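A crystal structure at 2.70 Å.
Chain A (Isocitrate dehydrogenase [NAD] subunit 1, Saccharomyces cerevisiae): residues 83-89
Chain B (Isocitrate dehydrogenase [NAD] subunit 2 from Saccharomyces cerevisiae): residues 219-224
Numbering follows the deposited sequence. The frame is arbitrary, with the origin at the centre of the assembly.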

# COMPACT_ATOMS: atom_id res chain seq x y z
N THR A 83 -43.48 -23.22 5.70
CA THR A 83 -43.71 -22.65 4.38
C THR A 83 -42.40 -22.82 3.62
O THR A 83 -41.35 -22.96 4.23
CB THR A 83 -44.09 -21.14 4.44
OG1 THR A 83 -43.02 -20.37 5.01
CG2 THR A 83 -45.34 -20.94 5.28
N PRO A 84 -42.46 -22.84 2.27
CA PRO A 84 -41.22 -22.98 1.50
C PRO A 84 -40.25 -21.81 1.76
O PRO A 84 -39.04 -22.02 1.69
CB PRO A 84 -41.71 -22.98 0.03
CG PRO A 84 -43.15 -23.36 0.10
CD PRO A 84 -43.66 -22.80 1.41
N ALA A 85 -40.78 -20.63 2.07
CA ALA A 85 -39.97 -19.44 2.32
C ALA A 85 -39.02 -19.56 3.53
O ALA A 85 -37.83 -19.29 3.40
CB ALA A 85 -40.85 -18.22 2.46
N ASP A 86 -39.55 -19.93 4.70
CA ASP A 86 -38.69 -20.10 5.88
C ASP A 86 -37.59 -21.16 5.65
O ASP A 86 -36.45 -20.96 6.07
CB ASP A 86 -39.51 -20.44 7.15
CG ASP A 86 -38.70 -20.26 8.47
OD1 ASP A 86 -38.22 -19.15 8.76
OD2 ASP A 86 -38.55 -21.24 9.24
N GLN A 87 -37.93 -22.25 4.97
CA GLN A 87 -37.00 -23.37 4.79
C GLN A 87 -35.80 -23.03 3.90
O GLN A 87 -34.75 -23.66 3.98
CB GLN A 87 -37.73 -24.64 4.28
CG GLN A 87 -38.81 -25.18 5.24
CD GLN A 87 -39.68 -26.30 4.63
OE1 GLN A 87 -39.51 -26.68 3.46
NE2 GLN A 87 -40.61 -26.83 5.43
N THR A 88 -35.95 -22.02 3.05
CA THR A 88 -34.90 -21.69 2.09
C THR A 88 -34.06 -20.46 2.49
O THR A 88 -33.02 -20.20 1.90
CB THR A 88 -35.44 -21.52 0.65
OG1 THR A 88 -36.58 -20.65 0.67
CG2 THR A 88 -35.89 -22.83 0.10
N GLY A 89 -34.52 -19.73 3.50
CA GLY A 89 -33.79 -18.57 3.98
C GLY A 89 -34.42 -17.25 3.55
O GLY A 89 -33.89 -16.18 3.82
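Chain B 219-224: ELIDNS

No hydrogen bond joins these two stretches, although polar side chains line much of the contact, which covers just 192 Å² counted over both sides. It consists of van der Waals approaches, with methyl groups of Leu220(B) and Thr88(A) among the nearest atoms; the hydroxyl of Thr88(A) and the carboxylate of Asp222(B) bond within their own chain or elsewhere in the structure.

Chain A contributes a short, weakly bonded helix, about 84-88. Chain B approaches it as the end of a strand, residues 219-220, which turns at once into a helix beginning at Ile221(B). The backbones stay well apart: the CA of Pro84(A) lies 8.2 Å from the CA of Leu220(B), and the CA of Thr88(A) lies 7.9 Å from the CA of Asp222(B). From Leu220(B) to Asp222(B) chain B runs roughly along the chain A helix; its own helix then leads away.

Leu220(B) occupies the N-cap position and points its CB toward chain A. With chi1 at -82° (m) and chi2 t, it places CD1 4.2 Å from CB of Pro84(A) and 4.0 Å from CG2 of Thr88(A). A long apolar side chain suits this place because its CD1 reaches between two residues one helical turn apart. Proline, with phi fixed by its ring (here -61°) and no N-H to donate, suits a helix's first turn, where the backbone N needs no partner within the helix. The carbonyl of Leu220(B) serves the new helix: its O accepts from N of Ser224(B) at 3.0 Å and, weakly, from N of Asn223(B) at 2.9 Å.

Thr88(A) shows how a threonine can face two ways. In the p rotamer its OG1 donates to O of Pro84(A) at 3.0 Å, while CG2 is left for chain B, where it also meets OD2 of Asp222(B) at 3.9 Å. The CA-to-CB bond of Asp222(B) points toward chain A, and both its carboxylate oxygens are hydrogen-bonded elsewhere in the structure. Its OD2 also stands 4.0 Å from the backbone O of Gln87(A), a proximity of two acceptors rather than a bond. The CA-to-CB bond of Gln87(A) points toward chain B, its extended chi2 carrying the amide out near the Asn223(B) side chain.

Gly89(A) closes the chain A helix with a Schellman motif. Its N bonds weakly to O of Ala85(A) at 3.3 Å and to O of Asp86(A) at 3.4 Å. With phi at 104° and psi at 3°, a CB here would be jammed against the carbonyl O of Thr88(A), so glycine suits the turn on backbone grounds alone.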

# COMPACT_ATOMS: atom_id res chain seq x y z
N GLU B 219 -40.59 -30.17 -7.19
CA GLU B 219 -39.96 -30.35 -5.88
C GLU B 219 -38.82 -29.37 -5.62
O GLU B 219 -38.04 -29.09 -6.53
CB GLU B 219 -39.48 -31.80 -5.77
CG GLU B 219 -39.47 -32.34 -4.36
CD GLU B 219 -39.44 -33.87 -4.35
OE1 GLU B 219 -39.07 -34.48 -5.38
OE2 GLU B 219 -39.81 -34.45 -3.30
N LEU B 220 -38.73 -28.84 -4.40
CA LEU B 220 -37.64 -27.94 -4.03
C LEU B 220 -36.37 -28.74 -4.06
O LEU B 220 -36.36 -29.86 -3.59
CB LEU B 220 -37.82 -27.35 -2.63
CG LEU B 220 -38.73 -26.14 -2.43
CD1 LEU B 220 -38.54 -25.54 -1.03
CD2 LEU B 220 -38.50 -25.09 -3.51
N ILE B 221 -35.31 -28.18 -4.62
CA ILE B 221 -34.07 -28.92 -4.70
C ILE B 221 -33.62 -29.34 -3.30
O ILE B 221 -33.12 -30.43 -3.14
CB ILE B 221 -32.98 -28.14 -5.42
CG1 ILE B 221 -31.80 -29.05 -5.72
CG2 ILE B 221 -32.57 -26.96 -4.58
CD1 ILE B 221 -30.61 -28.38 -6.25
N ASP B 222 -33.86 -28.51 -2.29
CA ASP B 222 -33.59 -28.90 -0.89
C ASP B 222 -34.23 -30.24 -0.54
O ASP B 222 -33.59 -31.10 0.04
CB ASP B 222 -34.13 -27.88 0.11
CG ASP B 222 -33.68 -26.45 -0.15
OD1 ASP B 222 -33.61 -26.05 -1.33
OD2 ASP B 222 -33.43 -25.73 0.83
N ASN B 223 -35.51 -30.40 -0.86
CA ASN B 223 -36.24 -31.59 -0.47
C ASN B 223 -35.78 -32.81 -1.26
O ASN B 223 -35.57 -33.90 -0.73
CB ASN B 223 -37.76 -31.39 -0.62
CG ASN B 223 -38.30 -30.28 0.27
OD1 ASN B 223 -37.79 -30.03 1.37
ND2 ASN B 223 -39.36 -29.62 -0.19
N SER B 224 -35.60 -32.61 -2.55
CA SER B 224 -35.12 -33.67 -3.40
C SER B 224 -33.84 -34.27 -2.89
O SER B 224 -33.72 -35.48 -2.86
CB SER B 224 -34.88 -33.16 -4.82
OG SER B 224 -36.08 -32.66 -5.37